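Local coordinates for isomaltodextranase (Arthrobacter globiformis, PDB 5AWO), which hydrolyses (1->6)-alpha-D-glucosidic linkages in polysaccharides such as dextran, removing successive isomaltose units from the non-reducing chain ends, at residues L203-D208 and G215-P220; E549-S554 and A584-V589. All blocks are in the same frame, centred on the assembly; numbering follows the deposited sequence. Where two conformers were deposited one is given.

Interaction 1: residues L203-D208 and G215-P220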
ATOM      1  N   LEU A 203      15.666   3.493  -4.384  1.00 15.39           N
ATOM      2  CA  LEU A 203      15.099   4.448  -5.327  1.00 15.80           C
ATOM      3  C   LEU A 203      15.637   5.864  -5.135  1.00 15.58           C
ATOM      4  O   LEU A 203      16.007   6.545  -6.094  1.00 15.74           O
ATOM      5  CB  LEU A 203      13.576   4.428  -5.205  1.00 17.11           C
ATOM      6  CG  LEU A 203      12.933   3.176  -5.775  1.00 17.55           C
ATOM      7  CD1 LEU A 203      11.485   3.087  -5.321  1.00 18.49           C
ATOM      8  CD2 LEU A 203      13.042   3.157  -7.294  1.00 17.80           C
ATOM      9  N   SER A 204      15.677   6.308  -3.891  1.00 15.36           N
ATOM     10  CA  SER A 204      16.105   7.655  -3.556  1.00 14.70           C
ATOM     11  C   SER A 204      17.571   7.856  -3.888  1.00 14.80           C
ATOM     12  O   SER A 204      17.990   8.938  -4.317  1.00 15.19           O
ATOM     13  CB  SER A 204      15.825   7.945  -2.076  1.00 14.75           C
ATOM     14  OG  SER A 204      16.390   6.965  -1.196  1.00 16.00           O
ATOM     15  N   TRP A 205      18.362   6.799  -3.727  1.00 14.24           N
ATOM     16  CA  TRP A 205      19.781   6.884  -4.089  1.00 14.47           C
ATOM     17  C   TRP A 205      19.980   7.063  -5.600  1.00 15.45           C
ATOM     18  O   TRP A 205      20.811   7.884  -6.009  1.00 15.63           O
ATOM     19  CB  TRP A 205      20.551   5.681  -3.580  1.00 14.98           C
ATOM     20  CG  TRP A 205      20.669   5.574  -2.084  1.00 15.20           C
ATOM     21  CD1 TRP A 205      19.861   6.135  -1.141  1.00 15.71           C
ATOM     22  CD2 TRP A 205      21.684   4.849  -1.365  1.00 16.00           C
ATOM     23  NE1 TRP A 205      20.310   5.798   0.116  1.00 15.43           N
ATOM     24  CE2 TRP A 205      21.419   5.009   0.012  1.00 16.05           C
ATOM     25  CE3 TRP A 205      22.794   4.088  -1.749  1.00 16.45           C
ATOM     26  CZ2 TRP A 205      22.222   4.432   1.003  1.00 16.76           C
ATOM     27  CZ3 TRP A 205      23.599   3.519  -0.763  1.00 17.27           C
ATOM     28  CH2 TRP A 205      23.308   3.695   0.598  1.00 17.01           C
ATOM     29  N   TYR A 206      19.215   6.345  -6.410  1.00 15.71           N
ATOM     30  CA  TYR A 206      19.157   6.662  -7.865  1.00 15.12           C
ATOM     31  C   TYR A 206      18.730   8.117  -8.118  1.00 16.27           C
ATOM     32  O   TYR A 206      19.386   8.851  -8.861  1.00 17.58           O
ATOM     33  CB  TYR A 206      18.205   5.705  -8.591  1.00 15.90           C
ATOM     34  CG  TYR A 206      17.987   6.120 -10.025  1.00 15.84           C
ATOM     35  CD1 TYR A 206      18.920   5.785 -11.002  1.00 15.86           C
ATOM     36  CD2 TYR A 206      16.881   6.859 -10.402  1.00 16.38           C
ATOM     37  CE1 TYR A 206      18.745   6.194 -12.308  1.00 15.32           C
ATOM     38  CE2 TYR A 206      16.709   7.273 -11.706  1.00 16.95           C
ATOM     39  CZ  TYR A 206      17.654   6.936 -12.654  1.00 16.39           C
ATOM     40  OH  TYR A 206      17.426   7.379 -13.955  1.00 17.39           O
ATOM     41  N   GLU A 207      17.633   8.534  -7.517  1.00 15.88           N
ATOM     42  CA  GLU A 207      17.011   9.827  -7.858  1.00 16.43           C
ATOM     43  C   GLU A 207      17.916  11.028  -7.599  1.00 17.10           C
ATOM     44  O   GLU A 207      18.146  11.849  -8.523  1.00 18.65           O
ATOM     45  CB  GLU A 207      15.678   9.997  -7.126  1.00 16.76           C
ATOM     46  CG  GLU A 207      14.964  11.301  -7.487  1.00 18.12           C
ATOM     47  CD  GLU A 207      13.556  11.441  -6.968  1.00 19.82           C
ATOM     48  OE1 GLU A 207      13.149  10.714  -6.028  1.00 18.27           O
ATOM     49  OE2 GLU A 207      12.840  12.330  -7.510  1.00 19.70           O
ATOM     50  N   ASP A 208      18.407  11.163  -6.372  1.00 15.98           N
ATOM     51  CA  ASP A 208      19.273  12.322  -6.092  1.00 17.06           C
ATOM     52  C   ASP A 208      20.611  11.997  -5.427  1.00 17.19           C
ATOM     53  O   ASP A 208      21.359  12.899  -5.090  1.00 18.23           O
ATOM     54  CB  ASP A 208      18.495  13.434  -5.369  1.00 17.75           C
ATOM     55  CG  ASP A 208      18.206  13.107  -3.951  1.00 19.07           C
ATOM     56  OD1 ASP A 208      18.583  12.002  -3.525  1.00 18.62           O
ATOM     57  OD2 ASP A 208      17.590  13.972  -3.290  1.00 19.78           O
ATOM     58  N   GLY A 215      24.820  10.853   3.898  1.00 18.03           N
ATOM     59  CA  GLY A 215      25.446  11.891   3.122  1.00 18.88           C
ATOM     60  C   GLY A 215      25.233  11.675   1.630  1.00 19.31           C
ATOM     61  O   GLY A 215      24.214  11.119   1.234  1.00 19.13           O
ATOM     62  N   GLN A 216      26.179  12.128   0.813  1.00 21.50           N
ATOM     63  CA  GLN A 216      26.191  11.820  -0.608  1.00 22.65           C
ATOM     64  C   GLN A 216      26.598  10.379  -0.770  1.00 22.33           C
ATOM     65  O   GLN A 216      27.623   9.922  -0.231  1.00 23.43           O
ATOM     66  CB  GLN A 216      27.212  12.676  -1.382  1.00 28.06           C
ATOM     67  CG  GLN A 216      27.115  14.160  -1.165  1.00 32.08           C
ATOM     68  CD  GLN A 216      25.825  14.748  -1.665  1.00 36.95           C
ATOM     69  OE1 GLN A 216      25.217  14.228  -2.607  1.00 36.29           O
ATOM     70  NE2 GLN A 216      25.418  15.873  -1.072  1.00 38.34           N
ATOM     71  N   VAL A 217      25.792   9.618  -1.497  1.00 19.56           N
ATOM     72  CA  VAL A 217      26.098   8.206  -1.678  1.00 19.41           C
ATOM     73  C   VAL A 217      26.495   7.837  -3.108  1.00 17.60           C
ATOM     74  O   VAL A 217      27.263   6.908  -3.307  1.00 18.25           O
ATOM     75  CB  VAL A 217      24.939   7.318  -1.203  1.00 19.13           C
ATOM     76  CG1 VAL A 217      24.830   7.409   0.315  1.00 19.74           C
ATOM     77  CG2 VAL A 217      23.633   7.676  -1.876  1.00 20.22           C
ATOM     78  N   ASN A 218      25.919   8.523  -4.096  1.00 17.18           N
ATOM     79  CA  ASN A 218      26.323   8.336  -5.497  1.00 17.20           C
ATOM     80  C   ASN A 218      25.858   9.504  -6.358  1.00 17.11           C
ATOM     81  O   ASN A 218      25.335  10.490  -5.833  1.00 18.33           O
ATOM     82  CB  ASN A 218      25.883   6.953  -6.025  1.00 17.04           C
ATOM     83  CG  ASN A 218      24.379   6.724  -6.011  1.00 16.12           C
ATOM     84  OD1 ASN A 218      23.582   7.511  -6.573  1.00 17.65           O
ATOM     85  ND2 ASN A 218      23.993   5.624  -5.425  1.00 14.50           N
ATOM     86  N   ALA A 219      26.084   9.422  -7.669  1.00 18.21           N
ATOM     87  CA  ALA A 219      25.602  10.456  -8.572  1.00 18.41           C
ATOM     88  C   ALA A 219      24.085  10.571  -8.547  1.00 18.53           C
ATOM     89  O   ALA A 219      23.397   9.548  -8.481  1.00 18.76           O
ATOM     90  CB  ALA A 219      26.063  10.167  -9.994  1.00 19.21           C
ATOM     91  N   PRO A 220      23.541  11.798  -8.631  1.00 18.12           N
ATOM     92  CA  PRO A 220      22.121  11.977  -8.841  1.00 18.03           C
ATOM     93  C   PRO A 220      21.732  11.655 -10.292  1.00 18.24           C
ATOM     94  O   PRO A 220      22.569  11.793 -11.195  1.00 18.97           O
ATOM     95  CB  PRO A 220      21.908  13.459  -8.539  1.00 18.90           C
ATOM     96  CG  PRO A 220      23.180  14.079  -8.994  1.00 18.98           C
ATOM     97  CD  PRO A 220      24.252  13.097  -8.654  1.00 18.30           C
TER
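Leu203 and Ser204 begin the short helix that follows barrel strand 197-200, and their carbonyl oxygens accept from Glu207 N and Asp208 N. Trp205 carries most of the contact. Its CG lies beside the backbone N and anti to the carbonyl carbon (chi1 -67°), so the indole extends alongside the chain leaving strand 215-216. Val217 comes down on one face, the two side chains crossing at about a right angle. Its CG2 sits 3.7 Å from the centroid of the five-membered ring, 23° off the normal, a CH-pi contact. The same methyl is 3.5 Å from Trp205 CD2, while Val217 CG1 reaches over the far end of the six-membered ring, 4.0 Å from Trp205 CH2. At the polar end of the indole, Trp205 NE1 bonds to Asp211 OD2, on strand 210-211, which pairs with 215-216. An alanine in place of Trp205 removes the ring face under Val217 and the N-H that Asp211 accepts, and would probably loosen the packing of 215-220 on the helix. Tyr206 turns its CB away from 215-220, but its carbonyl oxygen is 3.9 Å from Pro220 C and bonds to His221 ND1. Glu207, extended along chi1 and chi2, carries OE2 to a salt bridge with Arg223, and Asp208 OD1 is shared by His249 NE2 and Arg210 N. Asp208 also meets Pro220: their CA atoms are 4.0 Å apart, and Asp208 O is 3.5 Å from Pro220 CB. Both segments belong to the connection after the fourth barrel strand, and the Trp205 side chain is about 7 Å from that of Asp201, probably the nucleophile. The side-chain chemistry thus divides: the indole meets Val217 by its apolar face, while its NE1 and the carboxylates of Glu207 and Asp208 have partners outside the two segments.

Interaction 2: residues E549-S554 and A584-V589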
ATOM      1  N   GLU A 549     -16.958  -0.195 -11.343  1.00 22.77           N
ATOM      2  CA  GLU A 549     -16.010  -1.000 -12.080  1.00 22.33           C
ATOM      3  C   GLU A 549     -15.697  -2.286 -11.318  1.00 20.50           C
ATOM      4  O   GLU A 549     -15.820  -2.329 -10.065  1.00 21.81           O
ATOM      5  CB  GLU A 549     -14.684  -0.244 -12.267  1.00 22.43           C
ATOM      6  CG  GLU A 549     -14.789   0.980 -13.167  1.00 22.92           C
ATOM      7  CD  GLU A 549     -13.490   1.762 -13.306  1.00 24.91           C
ATOM      8  OE1 GLU A 549     -12.505   1.450 -12.582  1.00 23.19           O
ATOM      9  OE2 GLU A 549     -13.430   2.701 -14.130  1.00 24.70           O
ATOM     10  N   LYS A 550     -15.263  -3.295 -12.057  1.00 20.62           N
ATOM     11  CA  LYS A 550     -14.717  -4.495 -11.439  0.50 19.64           C
ATOM     12  C   LYS A 550     -13.318  -4.151 -10.951  1.00 19.35           C
ATOM     13  O   LYS A 550     -12.788  -3.080 -11.271  1.00 18.27           O
ATOM     14  CB  LYS A 550     -14.632  -5.654 -12.425  0.50 19.29           C
ATOM     15  CG  LYS A 550     -15.951  -6.036 -13.083  0.50 18.76           C
ATOM     16  CD  LYS A 550     -15.728  -7.167 -14.063  0.50 18.57           C
ATOM     17  CE  LYS A 550     -15.684  -8.529 -13.383  0.50 17.89           C
ATOM     18  NZ  LYS A 550     -17.015  -8.970 -12.875  0.50 17.15           N
ATOM     19  N   ALA A 551     -12.722  -5.056 -10.187  1.00 19.40           N
ATOM     20  CA  ALA A 551     -11.349  -4.840  -9.683  1.00 19.65           C
ATOM     21  C   ALA A 551     -10.346  -4.634 -10.813  1.00 19.36           C
ATOM     22  O   ALA A 551      -9.396  -3.859 -10.660  1.00 18.03           O
ATOM     23  CB  ALA A 551     -10.926  -5.974  -8.779  1.00 19.97           C
ATOM     24  N   ASP A 552     -10.583  -5.258 -11.974  1.00 19.60           N
ATOM     25  CA  ASP A 552      -9.693  -5.093 -13.142  1.00 20.32           C
ATOM     26  C   ASP A 552      -9.938  -3.816 -13.968  1.00 20.30           C
ATOM     27  O   ASP A 552      -9.342  -3.648 -15.040  1.00 21.70           O
ATOM     28  CB  ASP A 552      -9.712  -6.351 -14.039  1.00 22.00           C
ATOM     29  CG  ASP A 552     -10.887  -6.395 -14.985  1.00 24.41           C
ATOM     30  OD1 ASP A 552     -11.859  -5.642 -14.780  1.00 21.49           O
ATOM     31  OD2 ASP A 552     -10.776  -7.206 -15.954  1.00 26.94           O
ATOM     32  N   ARG A 553     -10.794  -2.938 -13.452  1.00 19.41           N
ATOM     33  CA  ARG A 553     -11.156  -1.628 -14.037  1.00 19.48           C
ATOM     34  C   ARG A 553     -12.273  -1.707 -15.087  1.00 20.64           C
ATOM     35  O   ARG A 553     -12.737  -0.658 -15.514  1.00 22.79           O
ATOM     36  CB  ARG A 553      -9.963  -0.847 -14.627  1.00 20.18           C
ATOM     37  CG  ARG A 553      -8.893  -0.470 -13.603  1.00 20.51           C
ATOM     38  CD  ARG A 553      -7.687   0.120 -14.308  1.00 23.65           C
ATOM     39  NE  ARG A 553      -7.126  -0.861 -15.214  1.00 26.50           N
ATOM     40  CZ  ARG A 553      -6.518  -1.982 -14.831  1.00 28.82           C
ATOM     41  NH1 ARG A 553      -6.352  -2.270 -13.536  1.00 29.79           N
ATOM     42  NH2 ARG A 553      -6.054  -2.814 -15.761  1.00 31.60           N
ATOM     43  N   SER A 554     -12.719  -2.905 -15.426  1.00 20.57           N
ATOM     44  CA  SER A 554     -13.812  -3.058 -16.418  1.00 22.18           C
ATOM     45  C   SER A 554     -15.031  -2.279 -15.944  1.00 22.80           C
ATOM     46  O   SER A 554     -15.472  -2.396 -14.805  1.00 21.26           O
ATOM     47  CB  SER A 554     -14.188  -4.527 -16.579  1.00 23.44           C
ATOM     48  OG  SER A 554     -13.111  -5.331 -17.100  1.00 26.54           O
ATOM     49  N   ALA A 584     -22.514  -8.814  -8.795  1.00 31.19           N
ATOM     50  CA  ALA A 584     -22.331  -9.657  -7.621  1.00 32.06           C
ATOM     51  C   ALA A 584     -20.866  -9.572  -7.210  1.00 29.92           C
ATOM     52  O   ALA A 584     -19.999  -9.651  -8.051  1.00 28.89           O
ATOM     53  CB  ALA A 584     -22.666 -11.108  -7.924  1.00 32.77           C
ATOM     54  N   GLY A 585     -20.624  -9.437  -5.924  1.00 32.05           N
ATOM     55  CA  GLY A 585     -19.268  -9.443  -5.406  1.00 29.91           C
ATOM     56  C   GLY A 585     -18.732  -8.038  -5.418  1.00 27.31           C
ATOM     57  O   GLY A 585     -19.467  -7.104  -5.138  1.00 27.08           O
ATOM     58  N   LEU A 586     -17.452  -7.905  -5.763  1.00 27.73           N
ATOM     59  CA  LEU A 586     -16.704  -6.683  -5.501  1.00 25.74           C
ATOM     60  C   LEU A 586     -16.868  -5.666  -6.619  1.00 24.19           C
ATOM     61  O   LEU A 586     -16.570  -5.956  -7.771  1.00 24.88           O
ATOM     62  CB  LEU A 586     -15.210  -6.999  -5.343  1.00 24.30           C
ATOM     63  CG  LEU A 586     -14.284  -5.783  -5.137  1.00 23.19           C
ATOM     64  CD1 LEU A 586     -14.571  -5.014  -3.852  1.00 21.64           C
ATOM     65  CD2 LEU A 586     -12.840  -6.267  -5.166  1.00 22.95           C
ATOM     66  N   ASN A 587     -17.280  -4.465  -6.233  1.00 23.05           N
ATOM     67  CA  ASN A 587     -17.344  -3.338  -7.147  1.00 24.64           C
ATOM     68  C   ASN A 587     -16.582  -2.181  -6.537  1.00 21.92           C
ATOM     69  O   ASN A 587     -16.652  -1.967  -5.321  1.00 21.66           O
ATOM     70  CB  ASN A 587     -18.807  -2.894  -7.379  1.00 27.58           C
ATOM     71  CG  ASN A 587     -19.651  -3.975  -8.020  1.00 30.68           C
ATOM     72  OD1 ASN A 587     -19.730  -4.083  -9.262  1.00 32.31           O
ATOM     73  ND2 ASN A 587     -20.245  -4.814  -7.180  1.00 30.22           N
ATOM     74  N   LEU A 588     -15.897  -1.418  -7.378  1.00 21.60           N
ATOM     75  CA  LEU A 588     -15.317  -0.153  -6.960  1.00 20.35           C
ATOM     76  C   LEU A 588     -16.199   0.980  -7.451  1.00 19.94           C
ATOM     77  O   LEU A 588     -16.373   1.135  -8.675  1.00 22.00           O
ATOM     78  CB  LEU A 588     -13.895   0.008  -7.496  1.00 19.30           C
ATOM     79  CG  LEU A 588     -12.812  -0.922  -6.922  1.00 19.56           C
ATOM     80  CD1 LEU A 588     -12.786  -0.857  -5.399  1.00 19.52           C
ATOM     81  CD2 LEU A 588     -12.944  -2.364  -7.374  1.00 20.57           C
ATOM     82  N   VAL A 589     -16.768   1.731  -6.525  1.00 20.49           N
ATOM     83  CA  VAL A 589     -17.640   2.854  -6.860  1.00 21.39           C
ATOM     84  C   VAL A 589     -16.827   4.100  -6.602  1.00 22.39           C
ATOM     85  O   VAL A 589     -16.454   4.386  -5.451  1.00 21.74           O
ATOM     86  CB  VAL A 589     -18.944   2.832  -6.031  1.00 23.30           C
ATOM     87  CG1 VAL A 589     -19.805   4.047  -6.349  1.00 24.30           C
ATOM     88  CG2 VAL A 589     -19.727   1.555  -6.311  1.00 23.29           C
TER
HETATM   89  O   HOH W   1     -14.237  -7.015  -9.050  1.00 24.84           O
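Glu549, on strand 542-549, is the antiparallel hydrogen-bonded partner of Leu588. Leu588 N gives a nearly straight bond to Glu549 O (2.8 Å, 172° at the hydrogen), whereas Glu549 N reaches Leu588 O at 3.0 Å on a more bent path. Glu549 keeps its carboxylate off Leu588 and sends OE1 to a salt bridge with Arg33. Leu588 has CG beside its backbone N, and with chi2 at -53° neither methyl is anti to CA; CD2 is thereby brought under the turn, 3.7 Å from Ala551 CA. Leu586 takes the other choice, CG anti to the backbone N (chi1 177°), and meets Ala551 CB with its CD2 at 4.1 Å. Here the carbohydrate-binding module's beta-sandwich forms a hairpin: a type I turn from Lys550 to Arg553 followed by a G1 beta bulge, with Lys550 N bonded to Ser554 O. Strand 585-592 runs alongside 542-549 on the side away from 555-564, and beyond the Glu549 pair direct bonding gives way to one water, which accepts from Ala551 N (2.7 Å) and donates to Leu586 O (2.9 Å). Asp552 folds back over the turn; its OD1 takes Ser554 N from above the carboxylate plane, an Asx turn, and Ser554 OG on the syn lone pair at 2.7 Å. Asn587, on the opposite face from Leu588, turns its amide toward Asp583, whose carbonyl oxygen receives ND2.

Overall arrangement
Interaction 1 comes first along the chain and is complete long before interaction 2 opens. Their centres are 40 Å apart, on opposite sides of the chain's centre, and their nearest atoms are about 20 Å apart. They share no sheet: 203-208 and 215-220 belong to the glycoside hydrolase family 27 barrel, after strand 197-200. In the carbohydrate-binding module, 549-554 turns between two strands of a six-stranded antiparallel sheet, and 584-589 lies mostly on its strand 585-592. Yet interaction 1 is near Asp201, the probable nucleophile, and Ala551 of interaction 2 comes within about 12 Å, side chain to side chain, of Asp262, the probable proton donor, consistent with the module lying near the active-site side of the barrel.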